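Local coordinates for protein glutathione S-transferase (Burkholderia xenovorans, PDB 2DSA) that binds glutathione and probably acts as a bacterial glutathione transferase, one that reductively dechlorinates metabolites of polychlorinated biphenyls, at residues Ile16-Glu20 and Ala21-Phe25; Arg61-Glu65 and Gly66-Val70; Asp149-Val153 and Ala154-Leu158. All blocks are in the same frame, centred on the assembly; numbering follows the deposited sequence.

How the interactions relate
From the N terminus, interaction 1 comes first: helix 12-21 ends in a tight turn that sends the chain on toward strand 26-31. Interaction 2 follows, where strand 62-64, at an edge of the sheet, gives way to helix 66-76 beside the bound glutathione. Interaction 3 caps the start of helix 153-163 in the C-terminal family region. The three are in series, none nested in or crossing another. They converge in space nonetheless: Ile16 and Ala17 of the first pack on Ile156 and Val153 of the third, which also meets Pro67 and Val70 of the second, so the thioredoxin-like part is tied to the helical part.

Interaction 1: residues Ile16-Glu20 and Ala21-Phe25; sequences IALRE and AGLNF
Leu23 N donates to Leu18 O at 3.2 Å and, with a weak bond from Gly22 N to Arg19 O, forms the Schellman motif that ends helix 12-21. One residue earlier the helical pattern still holds, Ala21 N donating to Ala17 O over 2.8 Å. Gly22 is the C-prime residue; its phi of 77° is readily adopted by glycine, which has no CB to oppose it. The reversal brings Phe25 back alongside the helix it has just left. One face of its ring lies against Leu18, whose CB stands 4.0 Å from the ring centroid in a CH-pi contact. With CG lodged between the backbone N and the carbonyl carbon (chi1 65°), the ring is folded over toward the helix. Leu18 divides its surface: CB and CD1 meet the ring, while CD2 crosses to Leu23 CD1 at 4.0 Å. Arg19 brings its aliphatic part to the ring edge, CG lying 4.0 Å from Phe25 CZ, and its guanidinium plane is turned 80° from the ring. Its NE is hydrogen-bonded to His15. Glu20 leads away from the turn and forms a salt bridge with Arg188, whereas small Ala21 packs against Val73 of helix 66-76. The chemistry thus divides the turn: backbone bonds, one of them weak, close it, leucine and phenylalanine supply an apolar patch beside them, and the charged ends of Arg19 and Glu20 find their partners elsewhere.

Interaction 2: residues Arg61-Glu65 and Gly66-Val70; sequences RTLTE and GPAIV. With GSH (glutathione), chain E.
Glu65 OE2 has two partners: the amino group N1 of glutathione donates to it at 2.8 Å, and Asn99 ND2 of the second subunit is hydrogen-bonded to the same oxygen. The other carboxylate oxygen, OE1, is bonded to Tyr51 OH, so both ends of the group are held and its rotation is probably fixed. The side chain reaches the ligand by a bend, its CG anti to the carbonyl carbon (chi1 -48°) and the chain folded again at chi2. The backbone next to it serves the same end of the tripeptide, for Gly66 N donates to the gamma-glutamyl carboxylate atom O12 over 3.2 Å. Glutamate suits this place because its acid answers the ligand's amino group, and glycine because a CB would be crowded by Pro67 CD.

Glu65 is also the N-cap of helix 66-76. Its carbonyl O accepts from Ile69 N at 3.0 Å in a nearly straight bond of 175°, which starts the helical pattern. The strand and the helix meet through aliphatic side chains, some of them lying against backbone carbonyls. Leu63 CB lies 4.2 Å from Ile69 CG1, and Ile69 CD1 approaches Leu63 O at 3.5 Å. The small methyl of Ala68 lies close against the carbonyls of Thr64 and Glu65, its CB 3.6 Å from Thr64 O. Ile69 also packs on Leu55 and Pro14, and Ala68 on Tyr92 of the second subunit. An acid fixed by partners from both subunits and a backbone amide at a helix start together bind the amino and carboxylate groups, probably charged, of glutathione's gamma-glutamyl end, and nearby donors would probably favour an ionised carboxylate.

Interaction 3: residues Asp149-Val153 and Ala154-Leu158; sequences DQLSV and ADIYL
Ser152 and Asp155 meet at the start of helix 153-163, and their polar cap is the tight part of the contact: Ser152 is the N-cap and accepts from Ala154 N, while Asp155 reaches back to Ser152 N. That backbone amide donates to Asp155 OD1 over 2.9 Å, nearly straight at 168° and onto the anti lone pair of the oxygen. Ser152 OG itself accepts from Ala154 N at 3.3 Å; its placement between the backbone N and the carbonyl carbon (chi1 75°) turns it toward the amide of Ala154. Serine and aspartate suit these places because short polar side chains can reach amides that have no helical acceptor before them. Asp155 OD2 is bonded to Leu146 N, so both carboxylate oxygens have partners. Within the same buried part the ordinary helical bond runs from Tyr157 N to Val153 O at 3.0 Å, and Tyr157 OH is bonded to His106, which lines the HPX pocket and a glutathione pocket.

The apolar contacts are looser. The single CD1 methyl of Ile156 sits near both Val153 CG1 and Leu151 CD2, 4.3 Å from each. Leu151 CD1 slides past Asp155 CB in the opposite direction. Beyond, Ser152 touches Leu94 of helix 89-109, and Leu151 touches Val185 of helix 176-186.

On the side of exposed Gln150 one water bridges the loop and both capping side chains: it donates to Gln150 O at 2.7 Å and to Asp155 OD1, and accepts from Ser152 OG. Paired in this way, Ser152 and Asp155 make a capping box, here opening helix 153-163 in the all-helical C-terminal part of a glutathione transferase fold.

Interaction 1: residues Ile16-Glu20 and Ala21-Phe25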
# COMPACT_ATOMS: atom_id res chain seq x y z
N ILE A 16 -14.25 -11.71 1.69
CA ILE A 16 -14.61 -12.23 0.36
C ILE A 16 -13.53 -13.16 -0.19
O ILE A 16 -13.86 -14.19 -0.77
CB ILE A 16 -14.90 -11.07 -0.64
CG1 ILE A 16 -16.22 -10.36 -0.29
CG2 ILE A 16 -14.95 -11.58 -2.09
CD1 ILE A 16 -16.36 -8.93 -0.94
N ALA A 17 -12.25 -12.79 -0.05
CA ALA A 17 -11.15 -13.61 -0.57
C ALA A 17 -11.12 -15.01 0.07
O ALA A 17 -10.96 -16.01 -0.62
CB ALA A 17 -9.79 -12.91 -0.39
N LEU A 18 -11.27 -15.05 1.40
CA LEU A 18 -11.36 -16.32 2.13
C LEU A 18 -12.47 -17.23 1.60
O LEU A 18 -12.25 -18.44 1.44
CB LEU A 18 -11.55 -16.08 3.63
CG LEU A 18 -10.33 -15.53 4.36
CD1 LEU A 18 -10.70 -14.83 5.67
CD2 LEU A 18 -9.31 -16.64 4.61
N ARG A 19 -13.64 -16.66 1.30
CA ARG A 19 -14.77 -17.42 0.75
C ARG A 19 -14.54 -17.84 -0.68
O ARG A 19 -14.90 -18.95 -1.06
CB ARG A 19 -16.07 -16.62 0.85
CG ARG A 19 -16.49 -16.41 2.27
CD ARG A 19 -17.90 -15.90 2.36
NE ARG A 19 -18.25 -15.71 3.77
CZ ARG A 19 -18.93 -16.59 4.51
NH1 ARG A 19 -19.38 -17.72 3.97
NH2 ARG A 19 -19.16 -16.32 5.79
N GLU A 20 -13.93 -16.96 -1.47
CA GLU A 20 -13.52 -17.30 -2.82
C GLU A 20 -12.54 -18.48 -2.80
O GLU A 20 -12.62 -19.37 -3.64
CB GLU A 20 -12.90 -16.09 -3.54
CG GLU A 20 -13.90 -15.03 -4.00
CD GLU A 20 -14.78 -15.47 -5.18
OE1 GLU A 20 -14.45 -16.42 -5.92
OE2 GLU A 20 -15.84 -14.83 -5.38
N ALA A 21 -11.62 -18.48 -1.83
CA ALA A 21 -10.61 -19.51 -1.68
C ALA A 21 -11.21 -20.82 -1.15
O ALA A 21 -10.60 -21.89 -1.32
CB ALA A 21 -9.52 -19.04 -0.74
N GLY A 22 -12.36 -20.73 -0.50
CA GLY A 22 -13.01 -21.90 0.10
C GLY A 22 -12.38 -22.37 1.41
O GLY A 22 -12.56 -23.52 1.78
N LEU A 23 -11.68 -21.47 2.10
CA LEU A 23 -10.94 -21.81 3.33
C LEU A 23 -11.82 -21.79 4.58
O LEU A 23 -12.84 -21.08 4.61
CB LEU A 23 -9.74 -20.87 3.54
CG LEU A 23 -8.62 -20.81 2.50
CD1 LEU A 23 -7.58 -19.77 2.88
CD2 LEU A 23 -7.94 -22.16 2.28
N ASN A 24 -11.42 -22.56 5.60
CA ASN A 24 -12.08 -22.54 6.91
C ASN A 24 -11.58 -21.35 7.68
O ASN A 24 -10.38 -21.10 7.73
CB ASN A 24 -11.75 -23.79 7.76
CG ASN A 24 -11.90 -25.10 7.00
OD1 ASN A 24 -12.89 -25.34 6.28
ND2 ASN A 24 -10.91 -25.99 7.18
N PHE A 25 -12.48 -20.61 8.31
CA PHE A 25 -12.09 -19.48 9.14
C PHE A 25 -13.23 -19.10 10.05
O PHE A 25 -14.38 -19.46 9.81
CB PHE A 25 -11.67 -18.27 8.28
CG PHE A 25 -12.78 -17.68 7.46
CD1 PHE A 25 -13.15 -18.26 6.24
CD2 PHE A 25 -13.47 -16.55 7.90
CE1 PHE A 25 -14.19 -17.73 5.48
CE2 PHE A 25 -14.50 -16.01 7.14
CZ PHE A 25 -14.86 -16.60 5.93

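Interaction 2: residues Arg61-Glu65 and Gly66-Val70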
# COMPACT_ATOMS: atom_id res chain seq x y z
N ARG A 61 0.35 -16.89 14.70
CA ARG A 61 0.93 -15.76 13.96
C ARG A 61 -0.14 -14.83 13.40
O ARG A 61 -1.27 -15.25 13.11
CB ARG A 61 1.83 -16.25 12.84
CG ARG A 61 3.25 -16.41 13.28
CD ARG A 61 3.72 -17.80 13.02
NE ARG A 61 4.59 -17.93 11.86
CZ ARG A 61 4.30 -18.65 10.78
NH1 ARG A 61 3.14 -19.29 10.68
NH2 ARG A 61 5.19 -18.73 9.79
N THR A 62 0.21 -13.55 13.27
CA THR A 62 -0.72 -12.57 12.71
C THR A 62 -0.17 -11.87 11.48
O THR A 62 1.04 -11.74 11.30
CB THR A 62 -1.24 -11.54 13.74
OG1 THR A 62 -0.15 -10.79 14.30
CG2 THR A 62 -2.03 -12.24 14.84
N LEU A 63 -1.09 -11.42 10.64
CA LEU A 63 -0.76 -10.62 9.49
C LEU A 63 -1.73 -9.45 9.48
O LEU A 63 -2.92 -9.63 9.66
CB LEU A 63 -0.92 -11.49 8.25
CG LEU A 63 -0.14 -11.33 6.96
CD1 LEU A 63 1.32 -10.95 7.22
CD2 LEU A 63 -0.27 -12.69 6.19
N THR A 64 -1.20 -8.24 9.34
CA THR A 64 -2.01 -7.05 9.07
C THR A 64 -1.77 -6.51 7.64
O THR A 64 -0.93 -7.03 6.90
CB THR A 64 -1.77 -5.94 10.13
OG1 THR A 64 -0.37 -5.75 10.30
CG2 THR A 64 -2.37 -6.33 11.49
N GLU A 65 -2.54 -5.48 7.29
CA GLU A 65 -2.55 -4.81 5.97
C GLU A 65 -3.27 -5.64 4.92
O GLU A 65 -2.80 -6.72 4.54
CB GLU A 65 -1.16 -4.39 5.49
CG GLU A 65 -0.33 -3.65 6.53
CD GLU A 65 -0.88 -2.25 6.86
OE1 GLU A 65 -0.82 -1.87 8.04
OE2 GLU A 65 -1.38 -1.56 5.93
N GLY A 66 -4.41 -5.13 4.46
CA GLY A 66 -5.19 -5.80 3.44
C GLY A 66 -4.42 -6.45 2.31
O GLY A 66 -4.61 -7.64 2.04
N PRO A 67 -3.56 -5.66 1.60
CA PRO A 67 -2.76 -6.24 0.51
C PRO A 67 -1.87 -7.44 0.86
O PRO A 67 -1.72 -8.34 0.03
CB PRO A 67 -1.94 -5.03 0.02
CG PRO A 67 -2.88 -3.87 0.26
CD PRO A 67 -3.38 -4.20 1.66
N ALA A 68 -1.29 -7.47 2.06
CA ALA A 68 -0.54 -8.64 2.54
C ALA A 68 -1.45 -9.85 2.84
O ALA A 68 -1.19 -10.98 2.40
CB ALA A 68 0.27 -8.27 3.79
N ILE A 69 -2.52 -9.60 3.59
CA ILE A 69 -3.53 -10.63 3.91
C ILE A 69 -4.11 -11.31 2.67
O ILE A 69 -4.13 -12.54 2.61
CB ILE A 69 -4.66 -10.08 4.81
CG1 ILE A 69 -4.11 -9.75 6.20
CG2 ILE A 69 -5.87 -11.08 4.91
CD1 ILE A 69 -4.92 -8.67 6.94
N VAL A 70 -4.56 -10.53 1.69
CA VAL A 70 -5.24 -11.11 0.54
C VAL A 70 -4.29 -11.92 -0.35
O VAL A 70 -4.71 -12.86 -1.01
CB VAL A 70 -6.16 -10.08 -0.24
CG1 VAL A 70 -7.20 -9.50 0.71
CG2 VAL A 70 -5.35 -8.94 -0.94
N1 GSH E . -3.26 0.43 6.35
CA1 GSH E . -4.43 -0.35 6.78
C1 GSH E . -4.71 -1.47 5.82
O11 GSH E . -4.56 -1.30 4.59
O12 GSH E . -5.13 -2.58 6.24
CB1 GSH E . -5.70 0.49 6.88
CG1 GSH E . -6.83 -0.33 7.53
CD1 GSH E . -7.98 0.58 7.90
OE1 GSH E . -7.85 1.92 7.56
N2 GSH E . -9.04 0.06 8.51
CA2 GSH E . -10.19 0.82 8.97
C2 GSH E . -10.31 0.82 10.46
O2 GSH E . -10.18 -0.36 11.18
CB2 GSH E . -11.50 0.26 8.40
SG2 GSH E . -11.51 0.40 6.60
N3 GSH E . -10.53 1.98 11.05
CA3 GSH E . -9.47 2.69 11.74
C3 GSH E . -9.81 2.73 13.19
O31 GSH E . -10.80 2.05 13.56
O32 GSH E . -9.15 3.40 14.00

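Interaction 3: residues Asp149-Val153 and Ala154-Leu158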
# COMPACT_ATOMS: atom_id res chain seq x y z
N ASP A 149 -8.64 -10.79 -17.99
CA ASP A 149 -9.81 -11.68 -18.00
C ASP A 149 -9.97 -12.47 -16.70
O ASP A 149 -11.03 -13.05 -16.45
CB ASP A 149 -9.74 -12.64 -19.19
CG ASP A 149 -9.81 -11.91 -20.52
OD1 ASP A 149 -10.85 -11.25 -20.79
OD2 ASP A 149 -8.82 -11.98 -21.29
N GLN A 150 -8.93 -12.48 -15.87
CA GLN A 150 -8.97 -13.24 -14.63
C GLN A 150 -9.23 -12.36 -13.42
O GLN A 150 -8.50 -11.40 -13.16
CB GLN A 150 -7.66 -14.03 -14.43
CG GLN A 150 -7.70 -15.00 -13.23
CD GLN A 150 -8.41 -16.31 -13.55
OE1 GLN A 150 -8.12 -16.95 -14.57
NE2 GLN A 150 -9.34 -16.73 -12.68
N LEU A 151 -10.28 -12.70 -12.67
CA LEU A 151 -10.51 -12.08 -11.37
C LEU A 151 -9.36 -12.38 -10.39
O LEU A 151 -8.91 -13.52 -10.26
CB LEU A 151 -11.85 -12.52 -10.77
CG LEU A 151 -12.15 -11.92 -9.39
CD1 LEU A 151 -13.50 -11.22 -9.36
CD2 LEU A 151 -12.03 -12.95 -8.27
N SER A 152 -8.91 -11.33 -9.72
CA SER A 152 -7.90 -11.48 -8.68
C SER A 152 -8.33 -10.81 -7.35
O SER A 152 -9.38 -10.15 -7.28
CB SER A 152 -6.57 -10.91 -9.17
OG SER A 152 -6.60 -9.50 -9.16
N VAL A 153 -7.53 -10.98 -6.31
CA VAL A 153 -7.77 -10.29 -5.04
C VAL A 153 -7.74 -8.72 -5.17
O VAL A 153 -8.26 -8.03 -4.30
CB VAL A 153 -6.83 -10.80 -3.89
CG1 VAL A 153 -7.18 -12.23 -3.48
CG2 VAL A 153 -5.36 -10.72 -4.29
N ALA A 154 -7.14 -8.19 -6.23
CA ALA A 154 -7.16 -6.73 -6.48
C ALA A 154 -8.56 -6.23 -6.82
O ALA A 154 -8.97 -5.17 -6.39
CB ALA A 154 -6.19 -6.36 -7.60
N ASP A 155 -9.29 -7.03 -7.59
CA ASP A 155 -10.68 -6.76 -7.96
C ASP A 155 -11.59 -6.81 -6.75
O ASP A 155 -12.54 -6.02 -6.66
CB ASP A 155 -11.15 -7.76 -9.00
CG ASP A 155 -10.35 -7.68 -10.28
OD1 ASP A 155 -9.69 -8.69 -10.64
OD2 ASP A 155 -10.37 -6.61 -10.93
N ILE A 156 -11.32 -7.74 -5.85
CA ILE A 156 -12.08 -7.87 -4.61
C ILE A 156 -11.86 -6.64 -3.73
O ILE A 156 -12.81 -6.08 -3.21
CB ILE A 156 -11.71 -9.17 -3.84
CG1 ILE A 156 -12.14 -10.40 -4.64
CG2 ILE A 156 -12.36 -9.19 -2.48
CD1 ILE A 156 -11.43 -11.70 -4.24
N TYR A 157 -10.61 -6.23 -3.59
CA TYR A 157 -10.29 -5.05 -2.81
C TYR A 157 -10.99 -3.83 -3.44
O TYR A 157 -11.67 -3.07 -2.75
CB TYR A 157 -8.78 -4.87 -2.72
CG TYR A 157 -8.28 -3.84 -1.73
CD1 TYR A 157 -9.11 -3.33 -0.73
CD2 TYR A 157 -6.96 -3.41 -1.76
CE1 TYR A 157 -8.65 -2.39 0.18
CE2 TYR A 157 -6.48 -2.47 -0.85
CZ TYR A 157 -7.34 -1.97 0.11
OH TYR A 157 -6.89 -1.05 1.02
N LEU A 158 -10.83 -3.65 -4.75
CA LEU A 158 -11.48 -2.52 -5.46
C LEU A 158 -13.00 -2.50 -5.26
O LEU A 158 -13.58 -1.45 -4.93
CB LEU A 158 -11.16 -2.54 -6.96
CG LEU A 158 -11.78 -1.44 -7.84
CD1 LEU A 158 -11.39 -0.03 -7.36
CD2 LEU A 158 -11.38 -1.64 -9.28
O HOH W 1 -7.62 -9.06 -12.06